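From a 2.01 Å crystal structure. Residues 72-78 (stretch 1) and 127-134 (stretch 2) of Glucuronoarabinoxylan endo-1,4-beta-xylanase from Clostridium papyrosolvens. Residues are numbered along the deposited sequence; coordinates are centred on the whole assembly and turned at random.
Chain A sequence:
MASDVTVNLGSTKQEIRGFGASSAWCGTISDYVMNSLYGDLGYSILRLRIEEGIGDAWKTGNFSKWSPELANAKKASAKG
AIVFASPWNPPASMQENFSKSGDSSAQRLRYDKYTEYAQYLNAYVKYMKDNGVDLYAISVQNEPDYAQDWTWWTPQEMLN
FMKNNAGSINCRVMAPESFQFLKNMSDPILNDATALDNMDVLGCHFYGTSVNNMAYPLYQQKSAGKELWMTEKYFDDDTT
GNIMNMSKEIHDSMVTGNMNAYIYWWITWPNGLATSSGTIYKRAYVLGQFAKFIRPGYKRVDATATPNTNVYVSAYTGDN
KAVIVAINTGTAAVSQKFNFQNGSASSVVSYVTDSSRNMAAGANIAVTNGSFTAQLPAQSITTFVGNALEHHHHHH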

# COMPACT_ATOMS: atom_id res chain seq x y z
N ASN A 72 -15.90 -4.69 -7.18
CA ASN A 72 -14.79 -3.76 -6.99
C ASN A 72 -13.51 -4.31 -7.59
O ASN A 72 -12.81 -3.63 -8.33
CB ASN A 72 -14.63 -3.45 -5.49
CG ASN A 72 -15.85 -2.71 -4.92
OD1 ASN A 72 -16.53 -1.98 -5.65
ND2 ASN A 72 -16.13 -2.90 -3.63
N ALA A 73 -13.23 -5.57 -7.28
CA ALA A 73 -12.09 -6.29 -7.81
C ALA A 73 -12.08 -6.30 -9.33
O ALA A 73 -11.05 -6.06 -9.96
CB ALA A 73 -12.08 -7.73 -7.27
N LYS A 74 -13.24 -6.56 -9.94
CA LYS A 74 -13.30 -6.60 -11.41
C LYS A 74 -12.99 -5.23 -12.03
O LYS A 74 -12.34 -5.16 -13.07
CB LYS A 74 -14.65 -7.12 -11.91
CG LYS A 74 -14.89 -8.62 -11.68
CD LYS A 74 -16.24 -9.03 -12.28
CE LYS A 74 -16.50 -10.53 -12.21
NZ LYS A 74 -17.74 -10.93 -13.00
N LYS A 75 -13.45 -4.15 -11.40
CA LYS A 75 -13.17 -2.82 -11.93
C LYS A 75 -11.68 -2.46 -11.84
O LYS A 75 -11.09 -1.92 -12.78
CB LYS A 75 -14.04 -1.75 -11.26
CG LYS A 75 -15.51 -1.84 -11.67
CD LYS A 75 -16.35 -0.84 -10.92
CE LYS A 75 -17.86 -1.00 -11.25
NZ LYS A 75 -18.40 -2.30 -10.80
N ALA A 76 -11.07 -2.78 -10.70
CA ALA A 76 -9.64 -2.54 -10.51
C ALA A 76 -8.83 -3.37 -11.51
O ALA A 76 -7.92 -2.85 -12.15
CB ALA A 76 -9.21 -2.84 -9.05
N SER A 77 -9.19 -4.64 -11.66
CA SER A 77 -8.45 -5.54 -12.54
C SER A 77 -8.49 -5.11 -13.99
O SER A 77 -7.52 -5.30 -14.72
CB SER A 77 -9.00 -6.97 -12.45
OG SER A 77 -8.83 -7.50 -11.15
N ALA A 78 -9.63 -4.57 -14.42
CA ALA A 78 -9.80 -4.18 -15.81
C ALA A 78 -8.88 -3.01 -16.12
O ALA A 78 -8.62 -2.70 -17.29
CB ALA A 78 -11.28 -3.80 -16.09
N TYR A 127 -13.77 -18.30 -4.85
CA TYR A 127 -14.87 -17.47 -5.36
C TYR A 127 -14.35 -16.39 -6.32
O TYR A 127 -14.89 -16.17 -7.41
CB TYR A 127 -15.60 -16.80 -4.19
CG TYR A 127 -16.60 -15.75 -4.60
CD1 TYR A 127 -17.72 -16.09 -5.35
CD2 TYR A 127 -16.44 -14.42 -4.22
CE1 TYR A 127 -18.67 -15.14 -5.72
CE2 TYR A 127 -17.39 -13.45 -4.58
CZ TYR A 127 -18.49 -13.82 -5.33
OH TYR A 127 -19.43 -12.88 -5.72
N MET A 128 -13.29 -15.70 -5.91
CA MET A 128 -12.69 -14.71 -6.79
C MET A 128 -12.18 -15.36 -8.09
O MET A 128 -12.43 -14.85 -9.21
CB MET A 128 -11.56 -13.97 -6.07
CG MET A 128 -12.06 -13.08 -4.96
SD MET A 128 -12.91 -11.64 -5.59
CE MET A 128 -13.86 -11.15 -4.15
N LYS A 129 -11.46 -16.48 -7.95
CA LYS A 129 -10.94 -17.18 -9.13
C LYS A 129 -12.02 -17.64 -10.11
O LYS A 129 -11.87 -17.53 -11.33
CB LYS A 129 -10.10 -18.38 -8.71
CG LYS A 129 -9.55 -19.18 -9.88
CD LYS A 129 -8.61 -20.27 -9.40
CE LYS A 129 -7.99 -21.03 -10.58
NZ LYS A 129 -7.25 -20.11 -11.49
N ASP A 130 -13.11 -18.18 -9.57
CA ASP A 130 -14.19 -18.71 -10.41
C ASP A 130 -14.89 -17.58 -11.15
O ASP A 130 -15.57 -17.78 -12.16
CB ASP A 130 -15.20 -19.47 -9.54
CG ASP A 130 -14.67 -20.79 -9.02
OD1 ASP A 130 -13.62 -21.25 -9.51
OD2 ASP A 130 -15.33 -21.38 -8.13
N ASN A 131 -14.79 -16.39 -10.57
CA ASN A 131 -15.36 -15.17 -11.13
C ASN A 131 -14.42 -14.30 -11.93
O ASN A 131 -14.73 -13.15 -12.21
CB ASN A 131 -16.19 -14.41 -10.10
CG ASN A 131 -17.48 -15.14 -9.78
OD1 ASN A 131 -18.48 -14.99 -10.48
ND2 ASN A 131 -17.44 -15.99 -8.76
N GLY A 132 -13.21 -14.79 -12.19
CA GLY A 132 -12.30 -14.13 -13.11
C GLY A 132 -11.27 -13.22 -12.48
O GLY A 132 -10.52 -12.54 -13.19
N VAL A 133 -11.20 -13.18 -11.16
CA VAL A 133 -10.20 -12.37 -10.48
C VAL A 133 -9.20 -13.30 -9.81
O VAL A 133 -9.56 -14.09 -8.93
CB VAL A 133 -10.87 -11.43 -9.44
CG1 VAL A 133 -9.82 -10.72 -8.55
CG2 VAL A 133 -11.77 -10.42 -10.13
N ASP A 134 -7.93 -13.24 -10.20
CA ASP A 134 -6.96 -14.05 -9.50
C ASP A 134 -6.37 -13.16 -8.41
O ASP A 134 -5.57 -12.24 -8.68
CB ASP A 134 -5.86 -14.54 -10.46
CG ASP A 134 -6.39 -15.59 -11.48
OD1 ASP A 134 -7.37 -16.30 -11.16
OD2 ASP A 134 -5.80 -15.71 -12.59

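A small, apolar contact joins one face of a helix (72-78) to the end of a second helix and the turn that follows it (127-134), with Val 133 at its centre and no hydrogen bond or salt bridge crossing between the two. The surface buried, both sides summed, is 217 Å², and the two backbones come nearest at Lys 74 and Val 133, whose CA atoms lie 6.6 Å apart.

Val 133 is buried, points its CA-to-CB bond toward the helix and gives up more area to the contact than any other residue of either stretch. With chi1 near 180° (t), both methyls of Val 133 face Ala 73 CB, CG2 at 3.9 Å and CG1 at 4.0 Å, and both lie 4.3 Å from Ser 77 OG; of the two, only CG2 reaches Lys 74, 3.9 Å from its CG. A short, branched side chain suits this place, because it puts two methyls near three helix residues.

Ala 73, also buried and pointing toward the other stretch, offers a single methyl. Its CB touches Val 133 CG2 and lies 4.3 Å from Met 128 SD, so the small residue allows close approach while still making apolar contact with two side chains. Met 128 points sideways at its CB, but chi1 and chi2 in m and chi3 in t bring the end of the chain nearer, and the sulfur extends the apolar patch from the turn back to the helix that precedes it.

Ser 77 lies one helical turn beyond Ala 73, and its CA-to-CB bond also points toward the other stretch. Its chi1 of -64° (m) folds the hydroxyl back onto its own helix, where OG donates a hydrogen bond to Ala 73 O at 2.9 Å; Ala 73 O also accepts from Ser 77 N at 2.9 Å. The hydroxyl therefore has a polar partner while lying beside the methyls of Val 133.

Lys 74 covers the exposed margin. Its CA-to-CB bond points sideways, yet the extended chain (m, t, t, t) runs across the turn, laying CG against the valine and bringing CE to 3.2 Å from Asn 131 O. This is a close approach of a methylene to a carbonyl oxygen: CE is the closest lysine atom to Asn 131 O, and Lys 74 NZ, 3.8 Å from the same oxygen, forms no hydrogen bond with it.

The turn is held in shape from within its own stretch. Asn 131, the first residue to leave helical phi/psi, points toward the helix at its CB, and its ND2 donates to Tyr 127 O at 2.9 Å with a nearly straight angle of 172°. Gly 132 follows at phi/psi 97/5, where a CB would be jammed against the preceding carbonyl oxygen, so glycine fits this backbone. The chain then returns: Val 133 N donates to Met 128 O at 2.8 Å, tying the valine's backbone to the helix end as its side chain packs against Ala 73.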